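Local coordinates for LPXTG cell wall surface protein (Streptococcus gordonii, PDB 4IGB) that is displayed on the streptococcal cell wall, where its N-terminal region, the part given here, probably serves in adhesion, at residues 223-231 / 252-262; 26-34 / 283-291. One frame throughout, in Å; residues are numbered along the deposited sequence.

How the contacts relate
Both contacts belong to the N-terminal domain, and contact 1 is nested inside the long loop of chain that contact 2 closes. Contact 1 is mostly buried: a turn and a helical segment meet beside one antiparallel strand pair, held by apolar branches, asparagine amides and a bridging water. Contact 2 is only partly buried and adds the short edge strand 29-30 to strand 280-287 of a different sheet, with hydrophobic packing between them and charged side chains tied to other parts of the chain. The centres of contact 1 and contact 2 lie about 17 Å apart, and the two do not touch. Strand 193-194 connects their surroundings, pairing with strand 261-264 and joined through Val193 to Tyr286 by backbone hydrogen bonding.

Contact 1. Residues 223-231 / 252-262; sequences RLMNNANVL and YNENNVSGLAL
Val257, in 252-262, is embraced by the turn Asn226-Asn229 and the residue after it. With CG1 anti to the backbone N (chi1 170°), its two methyls divide the work: CG1 meets CG2 of Val230 at 3.6 Å, while CG2 lies 4.0 Å from CB of Ala228. Val257 O accepts the N-H of Val230 at 3.0 Å, joining the residue after the turn to 252-262. Asn256 presses on Asn226, OD1 of the former 3.3 Å from CB of the latter, their amide planes inclined by 51°. These amides do not pair with each other; instead both grip the segment Thr21-Ile23, Asn226 ND2 donating to Thr21 O and Asn256 OD1 accepting from Ile23 N. Asn226 OD1 meanwhile closes an Asx turn onto the N-H of Ala228. A water ties the two sides together, accepting from Asn226 N and Asn229 ND2 and donating to Asn256 O. Ser258 hydrogen-bonds Thr248, a ligand of the sodium ion, so this part of 252-262 lies near the metal site. Leu260 spans the other half of the interface with its forked end: CD2 reaches CD1 of Leu231 at 4.0 Å, and Leu260 CD1 lies 3.9 Å from Arg223 CG, the latter two side chains crossing at about a right angle. Next to it the chains become an antiparallel ladder, where Leu224 and Ala261 exchange two backbone hydrogen bonds. That ladder lies inside a mixed sheet: strand 14-19 flanks 220-226, strand 193-194 flanks 261-264, and Trp242 of strand 239-243 packs on Arg223, Met225, Leu260 and Leu262.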
loop_
_atom_site.group_PDB
_atom_site.type_symbol
_atom_site.label_atom_id
_atom_site.label_comp_id
_atom_site.label_asym_id
_atom_site.label_seq_id
_atom_site.Cartn_x
_atom_site.Cartn_y
_atom_site.Cartn_z
ATOM N N ARG B 223 9.466 -2.836 -6.613
ATOM C CA ARG B 223 9.695 -1.413 -6.823
ATOM C C ARG B 223 9.638 -1.067 -8.304
ATOM O O ARG B 223 10.461 -1.532 -9.101
ATOM C CB ARG B 223 11.035 -0.966 -6.250
ATOM C CG ARG B 223 11.276 0.531 -6.410
ATOM C CD ARG B 223 12.615 0.823 -7.062
ATOM N NE ARG B 223 12.649 0.407 -8.459
ATOM C CZ ARG B 223 13.725 0.498 -9.235
ATOM N NH1 ARG B 223 14.859 0.978 -8.748
ATOM N NH2 ARG B 223 13.667 0.110 -10.501
ATOM N N LEU B 224 8.661 -0.256 -8.679
ATOM C CA LEU B 224 8.502 0.099 -10.077
ATOM C C LEU B 224 8.988 1.515 -10.345
ATOM O O LEU B 224 8.653 2.432 -9.611
ATOM C CB LEU B 224 7.040 -0.023 -10.499
ATOM C CG LEU B 224 6.774 0.557 -11.897
ATOM C CD1 LEU B 224 7.289 -0.401 -12.963
ATOM C CD2 LEU B 224 5.297 0.842 -12.105
ATOM N N MET B 225 9.785 1.676 -11.394
ATOM C CA MET B 225 10.139 2.990 -11.916
ATOM C C MET B 225 9.789 3.060 -13.385
ATOM O O MET B 225 9.730 2.047 -14.071
ATOM C CB MET B 225 11.629 3.250 -11.812
ATOM C CG MET B 225 12.132 3.648 -10.462
ATOM S SD MET B 225 13.886 3.985 -10.594
ATOM C CE MET B 225 14.232 4.561 -8.918
ATOM N N ASN B 226 9.570 4.268 -13.866
ATOM C CA ASN B 226 9.440 4.505 -15.293
ATOM C C ASN B 226 10.832 4.808 -15.850
ATOM O O ASN B 226 11.710 5.336 -15.132
ATOM C CB ASN B 226 8.464 5.652 -15.538
ATOM C CG ASN B 226 8.369 6.047 -17.006
ATOM O OD1 ASN B 226 9.139 6.877 -17.468
ATOM N ND2 ASN B 226 7.407 5.473 -17.730
ATOM N N ASN B 227 11.044 4.438 -17.113
ATOM C CA ASN B 227 12.320 4.656 -17.797
ATOM C C ASN B 227 12.903 6.055 -17.621
ATOM O O ASN B 227 14.125 6.234 -17.644
ATOM C CB ASN B 227 12.185 4.346 -19.293
ATOM C CG ASN B 227 12.055 2.858 -19.567
ATOM O OD1 ASN B 227 12.738 2.034 -18.943
ATOM N ND2 ASN B 227 11.182 2.503 -20.509
ATOM N N ALA B 228 12.035 7.042 -17.424
ATOM C CA ALA B 228 12.490 8.432 -17.373
ATOM C C ALA B 228 12.910 8.877 -15.976
ATOM O O ALA B 228 13.287 10.026 -15.768
ATOM C CB ALA B 228 11.412 9.360 -17.932
ATOM N N ASN B 229 12.856 7.965 -15.013
ATOM C CA ASN B 229 13.251 8.307 -13.646
ATOM C C ASN B 229 14.679 8.852 -13.539
ATOM O O ASN B 229 15.605 8.277 -14.114
ATOM C CB ASN B 229 13.104 7.088 -12.739
ATOM C CG ASN B 229 13.225 7.451 -11.279
ATOM O OD1 ASN B 229 14.318 7.710 -10.782
ATOM N ND2 ASN B 229 12.091 7.503 -10.591
ATOM N N VAL B 230 14.851 9.941 -12.786
ATOM C CA VAL B 230 16.142 10.603 -12.633
ATOM C C VAL B 230 16.586 10.693 -11.179
ATOM O O VAL B 230 17.568 11.368 -10.864
ATOM C CB VAL B 230 16.111 12.052 -13.168
ATOM C CG1 VAL B 230 15.705 12.089 -14.647
ATOM C CG2 VAL B 230 15.173 12.906 -12.324
ATOM N N LEU B 231 15.859 10.028 -10.287
ATOM C CA LEU B 231 16.212 10.045 -8.870
ATOM C C LEU B 231 17.466 9.215 -8.660
ATOM O O LEU B 231 17.673 8.209 -9.340
ATOM C CB LEU B 231 15.069 9.474 -8.028
ATOM C CG LEU B 231 13.706 10.132 -8.259
ATOM C CD1 LEU B 231 12.646 9.444 -7.428
ATOM C CD2 LEU B 231 13.769 11.623 -7.962
ATOM N N TYR B 252 2.532 13.989 -14.947
ATOM C CA TYR B 252 3.303 12.981 -15.654
ATOM C C TYR B 252 4.749 12.911 -15.159
ATOM O O TYR B 252 5.233 11.853 -14.765
ATOM C CB TYR B 252 3.285 13.214 -17.174
ATOM C CG TYR B 252 3.968 12.091 -17.915
ATOM C CD1 TYR B 252 3.248 10.993 -18.354
ATOM C CD2 TYR B 252 5.341 12.102 -18.127
ATOM C CE1 TYR B 252 3.865 9.951 -19.008
ATOM C CE2 TYR B 252 5.970 11.055 -18.773
ATOM C CZ TYR B 252 5.222 9.983 -19.215
ATOM O OH TYR B 252 5.828 8.931 -19.861
ATOM N N ASN B 253 5.443 14.041 -15.185
ATOM C CA ASN B 253 6.824 14.063 -14.764
ATOM C C ASN B 253 7.006 13.781 -13.275
ATOM O O ASN B 253 7.966 13.120 -12.872
ATOM C CB ASN B 253 7.478 15.392 -15.161
ATOM C CG ASN B 253 7.620 15.527 -16.669
ATOM O OD1 ASN B 253 7.524 14.534 -17.392
ATOM N ND2 ASN B 253 7.850 16.752 -17.149
ATOM N N GLU B 254 6.086 14.280 -12.457
ATOM C CA GLU B 254 6.179 14.082 -11.010
ATOM C C GLU B 254 6.083 12.612 -10.609
ATOM O O GLU B 254 6.718 12.181 -9.641
ATOM C CB GLU B 254 5.131 14.918 -10.281
ATOM C CG GLU B 254 5.428 16.411 -10.378
ATOM C CD GLU B 254 4.362 17.258 -9.736
ATOM O OE1 GLU B 254 3.428 16.686 -9.162
ATOM O OE2 GLU B 254 4.455 18.500 -9.803
ATOM N N ASN B 255 5.305 11.851 -11.365
ATOM C CA ASN B 255 5.177 10.416 -11.156
ATOM C C ASN B 255 6.298 9.639 -11.831
ATOM O O ASN B 255 6.917 8.761 -11.227
ATOM C CB ASN B 255 3.846 9.923 -11.713
ATOM C CG ASN B 255 2.683 10.263 -10.824
ATOM O OD1 ASN B 255 2.280 9.464 -9.970
ATOM N ND2 ASN B 255 2.144 11.464 -10.999
ATOM N N ASN B 256 6.547 9.961 -13.097
ATOM C CA ASN B 256 7.480 9.180 -13.909
ATOM C C ASN B 256 8.946 9.596 -13.808
ATOM O O ASN B 256 9.832 8.746 -13.816
ATOM C CB ASN B 256 7.006 9.150 -15.369
ATOM C CG ASN B 256 5.677 8.410 -15.530
ATOM O OD1 ASN B 256 5.556 7.240 -15.155
ATOM N ND2 ASN B 256 4.668 9.101 -16.059
ATOM N N VAL B 257 9.203 10.897 -13.719
ATOM C CA VAL B 257 10.567 11.388 -13.633
ATOM C C VAL B 257 11.075 11.496 -12.189
ATOM O O VAL B 257 12.233 11.162 -11.893
ATOM C CB VAL B 257 10.712 12.763 -14.315
ATOM C CG1 VAL B 257 12.072 13.365 -14.001
ATOM C CG2 VAL B 257 10.493 12.636 -15.837
ATOM N N SER B 258 10.220 11.975 -11.291
ATOM C CA SER B 258 10.638 12.181 -9.910
ATOM C C SER B 258 9.807 11.376 -8.895
ATOM O O SER B 258 9.756 11.732 -7.723
ATOM C CB SER B 258 10.593 13.668 -9.564
ATOM O OG SER B 258 9.267 14.182 -9.669
ATOM N N GLY B 259 9.190 10.285 -9.338
ATOM C CA GLY B 259 8.410 9.439 -8.449
ATOM C C GLY B 259 8.604 7.954 -8.699
ATOM O O GLY B 259 9.354 7.557 -9.588
ATOM N N LEU B 260 7.933 7.115 -7.919
ATOM C CA LEU B 260 8.075 5.678 -8.080
ATOM C C LEU B 260 6.967 4.971 -7.322
ATOM O O LEU B 260 6.237 5.609 -6.573
ATOM C CB LEU B 260 9.439 5.206 -7.569
ATOM C CG LEU B 260 9.717 5.363 -6.068
ATOM C CD1 LEU B 260 10.744 4.346 -5.595
ATOM C CD2 LEU B 260 10.179 6.775 -5.742
ATOM N N ALA B 261 6.857 3.657 -7.509
ATOM C CA ALA B 261 5.832 2.868 -6.847
ATOM C C ALA B 261 6.456 1.679 -6.140
ATOM O O ALA B 261 7.340 1.012 -6.685
ATOM C CB ALA B 261 4.771 2.399 -7.837
ATOM N N LEU B 262 5.973 1.420 -4.932
ATOM C CA LEU B 262 6.513 0.383 -4.054
ATOM C C LEU B 262 5.385 -0.475 -3.493
ATOM O O LEU B 262 4.438 0.048 -2.878
ATOM C CB LEU B 262 7.277 1.029 -2.891
ATOM C CG LEU B 262 8.439 1.975 -3.233
ATOM C CD1 LEU B 262 8.417 3.218 -2.381
ATOM C CD2 LEU B 262 9.777 1.259 -3.042
HETATM O O HOH W 1 9.680 6.660 -12.162
HETATM O O HOH W 2 8.809 7.999 -19.858
#

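Contact 2. Residues 26-34 / 283-291; sequences LDIRKFNLN and FGLYIEKID. With SO4 (sulfate ion), chain J.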
loop_
_atom_site.group_PDB
_atom_site.type_symbol
_atom_site.label_atom_id
_atom_site.label_comp_id
_atom_site.label_asym_id
_atom_site.label_seq_id
_atom_site.Cartn_x
_atom_site.Cartn_y
_atom_site.Cartn_z
ATOM N N LEU B 26 -1.670 4.659 -13.359
ATOM C CA LEU B 26 -1.953 3.414 -12.644
ATOM C C LEU B 26 -3.413 3.407 -12.212
ATOM O O LEU B 26 -3.963 4.439 -11.855
ATOM C CB LEU B 26 -1.069 3.313 -11.401
ATOM C CG LEU B 26 0.228 2.503 -11.405
ATOM C CD1 LEU B 26 0.768 2.288 -12.786
ATOM C CD2 LEU B 26 1.261 3.162 -10.492
ATOM N N ASP B 27 -4.040 2.242 -12.244
ATOM C CA ASP B 27 -5.410 2.113 -11.776
ATOM C C ASP B 27 -5.461 1.485 -10.381
ATOM O O ASP B 27 -6.367 0.716 -10.066
ATOM C CB ASP B 27 -6.212 1.257 -12.761
ATOM C CG ASP B 27 -7.703 1.321 -12.514
ATOM O OD1 ASP B 27 -8.157 2.279 -11.849
ATOM O OD2 ASP B 27 -8.427 0.420 -12.998
ATOM N N ILE B 28 -4.483 1.786 -9.540
ATOM C CA ILE B 28 -4.494 1.184 -8.211
ATOM C C ILE B 28 -5.546 1.870 -7.340
ATOM O O ILE B 28 -6.060 2.933 -7.689
ATOM C CB ILE B 28 -3.110 1.204 -7.553
ATOM C CG1 ILE B 28 -2.597 2.633 -7.445
ATOM C CG2 ILE B 28 -2.154 0.330 -8.352
ATOM C CD1 ILE B 28 -1.217 2.744 -6.876
ATOM N N ARG B 29 -5.905 1.248 -6.224
ATOM C CA ARG B 29 -6.877 1.874 -5.346
ATOM C C ARG B 29 -6.212 2.817 -4.369
ATOM O O ARG B 29 -5.312 2.419 -3.632
ATOM C CB ARG B 29 -7.649 0.837 -4.554
ATOM C CG ARG B 29 -8.588 1.494 -3.576
ATOM C CD ARG B 29 -9.564 0.507 -3.010
ATOM N NE ARG B 29 -10.637 1.214 -2.326
ATOM C CZ ARG B 29 -11.782 0.653 -1.969
ATOM N NH1 ARG B 29 -12.003 -0.631 -2.251
ATOM N NH2 ARG B 29 -12.701 1.383 -1.345
ATOM N N LYS B 30 -6.673 4.058 -4.345
ATOM C CA LYS B 30 -6.183 5.020 -3.373
ATOM C C LYS B 30 -7.165 5.076 -2.210
ATOM O O LYS B 30 -8.350 5.355 -2.400
ATOM C CB LYS B 30 -6.036 6.401 -4.004
ATOM C CG LYS B 30 -5.365 7.447 -3.114
ATOM C CD LYS B 30 -5.163 8.760 -3.890
ATOM C CE LYS B 30 -4.078 9.622 -3.247
ATOM N NZ LYS B 30 -4.035 10.981 -3.855
ATOM N N PHE B 31 -6.681 4.806 -1.004
ATOM C CA PHE B 31 -7.578 4.782 0.140
ATOM C C PHE B 31 -8.061 6.184 0.517
ATOM O O PHE B 31 -7.427 7.188 0.188
ATOM C CB PHE B 31 -6.895 4.118 1.337
ATOM C CG PHE B 31 -6.734 2.630 1.195
ATOM C CD1 PHE B 31 -7.839 1.815 1.010
ATOM C CD2 PHE B 31 -5.475 2.050 1.247
ATOM C CE1 PHE B 31 -7.693 0.440 0.878
ATOM C CE2 PHE B 31 -5.320 0.689 1.140
ATOM C CZ PHE B 31 -6.434 -0.124 0.948
ATOM N N ASN B 32 -9.171 6.237 1.238
ATOM C CA ASN B 32 -9.707 7.496 1.738
ATOM C C ASN B 32 -9.075 7.904 3.062
ATOM O O ASN B 32 -9.372 7.329 4.113
ATOM C CB ASN B 32 -11.226 7.395 1.892
ATOM C CG ASN B 32 -11.919 7.163 0.574
ATOM O OD1 ASN B 32 -11.612 7.832 -0.405
ATOM N ND2 ASN B 32 -12.848 6.201 0.531
ATOM N N LEU B 33 -8.199 8.897 3.009
ATOM C CA LEU B 33 -7.595 9.429 4.216
ATOM C C LEU B 33 -7.828 10.917 4.194
ATOM O O LEU B 33 -7.386 11.601 3.266
ATOM C CB LEU B 33 -6.092 9.144 4.259
ATOM C CG LEU B 33 -5.626 7.741 4.628
ATOM C CD1 LEU B 33 -6.176 6.734 3.656
ATOM C CD2 LEU B 33 -4.104 7.701 4.625
ATOM N N ASN B 34 -8.531 11.430 5.196
ATOM C CA ASN B 34 -8.870 12.838 5.183
ATOM C C ASN B 34 -9.059 13.372 6.589
ATOM O O ASN B 34 -8.994 12.602 7.561
ATOM C CB ASN B 34 -10.113 13.072 4.329
ATOM C CG ASN B 34 -11.275 12.205 4.755
ATOM O OD1 ASN B 34 -11.830 12.394 5.841
ATOM N ND2 ASN B 34 -11.657 11.247 3.901
ATOM N N PHE B 283 1.434 12.389 0.038
ATOM C CA PHE B 283 1.333 10.942 -0.031
ATOM C C PHE B 283 -0.092 10.456 0.134
ATOM O O PHE B 283 -0.856 10.994 0.938
ATOM C CB PHE B 283 2.157 10.296 1.080
ATOM C CG PHE B 283 3.588 10.727 1.102
ATOM C CD1 PHE B 283 4.544 10.027 0.387
ATOM C CD2 PHE B 283 3.978 11.823 1.852
ATOM C CE1 PHE B 283 5.877 10.422 0.407
ATOM C CE2 PHE B 283 5.297 12.226 1.889
ATOM C CZ PHE B 283 6.256 11.523 1.164
ATOM N N GLY B 284 -0.425 9.404 -0.599
ATOM C CA GLY B 284 -1.621 8.630 -0.318
ATOM C C GLY B 284 -1.220 7.224 0.063
ATOM O O GLY B 284 -0.039 6.894 0.051
ATOM N N LEU B 285 -2.184 6.381 0.408
ATOM C CA LEU B 285 -1.882 4.976 0.608
ATOM C C LEU B 285 -2.734 4.174 -0.354
ATOM O O LEU B 285 -3.883 4.515 -0.600
ATOM C CB LEU B 285 -2.132 4.537 2.049
ATOM C CG LEU B 285 -1.388 5.292 3.149
ATOM C CD1 LEU B 285 -1.840 4.761 4.509
ATOM C CD2 LEU B 285 0.109 5.123 2.989
ATOM N N TYR B 286 -2.167 3.106 -0.901
ATOM C CA TYR B 286 -2.835 2.397 -1.979
ATOM C C TYR B 286 -2.782 0.884 -1.787
ATOM O O TYR B 286 -2.015 0.366 -0.964
ATOM C CB TYR B 286 -2.163 2.710 -3.309
ATOM C CG TYR B 286 -1.936 4.173 -3.624
ATOM C CD1 TYR B 286 -2.759 4.846 -4.525
ATOM C CD2 TYR B 286 -0.877 4.875 -3.055
ATOM C CE1 TYR B 286 -2.549 6.186 -4.829
ATOM C CE2 TYR B 286 -0.655 6.221 -3.366
ATOM C CZ TYR B 286 -1.500 6.865 -4.247
ATOM O OH TYR B 286 -1.278 8.191 -4.550
ATOM N N ILE B 287 -3.603 0.190 -2.565
ATOM C CA ILE B 287 -3.377 -1.208 -2.871
ATOM C C ILE B 287 -3.684 -1.420 -4.341
ATOM O O ILE B 287 -4.420 -0.640 -4.967
ATOM C CB ILE B 287 -4.280 -2.173 -2.061
ATOM C CG1 ILE B 287 -5.756 -1.861 -2.313
ATOM C CG2 ILE B 287 -3.942 -2.133 -0.578
ATOM C CD1 ILE B 287 -6.706 -2.923 -1.767
ATOM N N GLU B 288 -3.127 -2.490 -4.886
ATOM C CA GLU B 288 -3.424 -2.878 -6.253
ATOM C C GLU B 288 -4.804 -3.512 -6.305
ATOM O O GLU B 288 -5.353 -3.890 -5.272
ATOM C CB GLU B 288 -2.332 -3.813 -6.766
ATOM C CG GLU B 288 -0.980 -3.109 -6.808
ATOM C CD GLU B 288 0.199 -4.064 -6.747
ATOM O OE1 GLU B 288 0.748 -4.363 -7.828
ATOM O OE2 GLU B 288 0.575 -4.512 -5.622
ATOM N N LYS B 289 -5.370 -3.603 -7.504
ATOM C CA LYS B 289 -6.754 -4.054 -7.686
ATOM C C LYS B 289 -6.870 -5.468 -8.215
ATOM O O LYS B 289 -6.317 -5.789 -9.265
ATOM C CB LYS B 289 -7.487 -3.141 -8.676
ATOM C CG LYS B 289 -8.154 -1.920 -8.075
ATOM C CD LYS B 289 -9.079 -1.256 -9.097
ATOM C CE LYS B 289 -9.438 0.159 -8.675
ATOM N NZ LYS B 289 -10.171 0.896 -9.752
ATOM N N ILE B 290 -7.598 -6.314 -7.499
ATOM C CA ILE B 290 -8.037 -7.584 -8.072
ATOM C C ILE B 290 -9.546 -7.530 -8.021
ATOM O O ILE B 290 -10.166 -7.934 -7.044
ATOM C CB ILE B 290 -7.479 -8.832 -7.323
ATOM C CG1 ILE B 290 -5.961 -8.927 -7.494
ATOM C CG2 ILE B 290 -8.117 -10.128 -7.861
ATOM C CD1 ILE B 290 -5.311 -10.038 -6.672
ATOM N N ASP B 291 -10.133 -6.993 -9.082
ATOM C CA ASP B 291 -11.538 -6.637 -9.067
ATOM C C ASP B 291 -12.108 -6.768 -10.477
ATOM O O ASP B 291 -11.647 -6.105 -11.402
ATOM C CB ASP B 291 -11.683 -5.211 -8.529
ATOM C CG ASP B 291 -13.071 -4.625 -8.753
ATOM O OD1 ASP B 291 -14.044 -5.395 -8.889
ATOM O OD2 ASP B 291 -13.190 -3.378 -8.784
HETATM S S SO4 J . -2.993 9.555 -7.434
HETATM O O1 SO4 J . -2.068 9.876 -8.519
HETATM O O2 SO4 J . -2.287 9.614 -6.166
HETATM O O3 SO4 J . -3.530 8.214 -7.653
HETATM O O4 SO4 J . -4.075 10.540 -7.398
HETATM O O HOH W 3 -4.686 7.762 0.292
#
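Lys30 and Tyr286 run side by side in the same direction and converge on one oxygen of a sulfate ion. Tyr286 OH sits 2.4 Å from sulfate O2, which lies at the ring edge; so short a separation is doubtful as a literal distance. Lys30 NZ adds a weak bond to the same O2, at 3.2 Å. With CG anti to the backbone N (chi1 -173°), Lys30 lays CG along the tyrosine ring, 3.5 Å from Tyr286 CE1, and its extended remainder carries NZ to the sulfate. On the same ring Ile28 brings its CD1 to 3.5 Å from Tyr286 CD1; it gets there because CG1 stands between the backbone N and the carbonyl carbon (chi1 58°). On the opposite face, which carries Ile287, the ring of Phe31 crosses the Ile287 side chain at about a right angle, Phe31 CZ 3.5 Å from Ile287 CG2, and Leu33 CD2 rests against Leu285 CD1. Strands 84-100 and 170-182 cover the Phe31 side. Backbone bonds hold the two strands in antiparallel register: Arg29 and Ile287 bond reciprocally, and Phe31 N gives a nearly straight bond to Leu285 O (172°). A water accepts from Leu285 N and lies 2.8 Å from Phe31 O. Lys289 NZ forms a salt bridge with Asp27 OD1 at 3.2 Å, approaching from above the carboxylate plane. Apolar packing and backbone pairing thus hold the strands, while charged ends pair with neighbouring chain: Asp27 with Lys324, buried Glu288 with Arg263, Lys30 with Glu146 and Ser147 O. The sulfate, probably from the crystallisation liquor, marks where a lysine and a tyrosine hydroxyl can meet an anion, and is not evidence of a natural ligand.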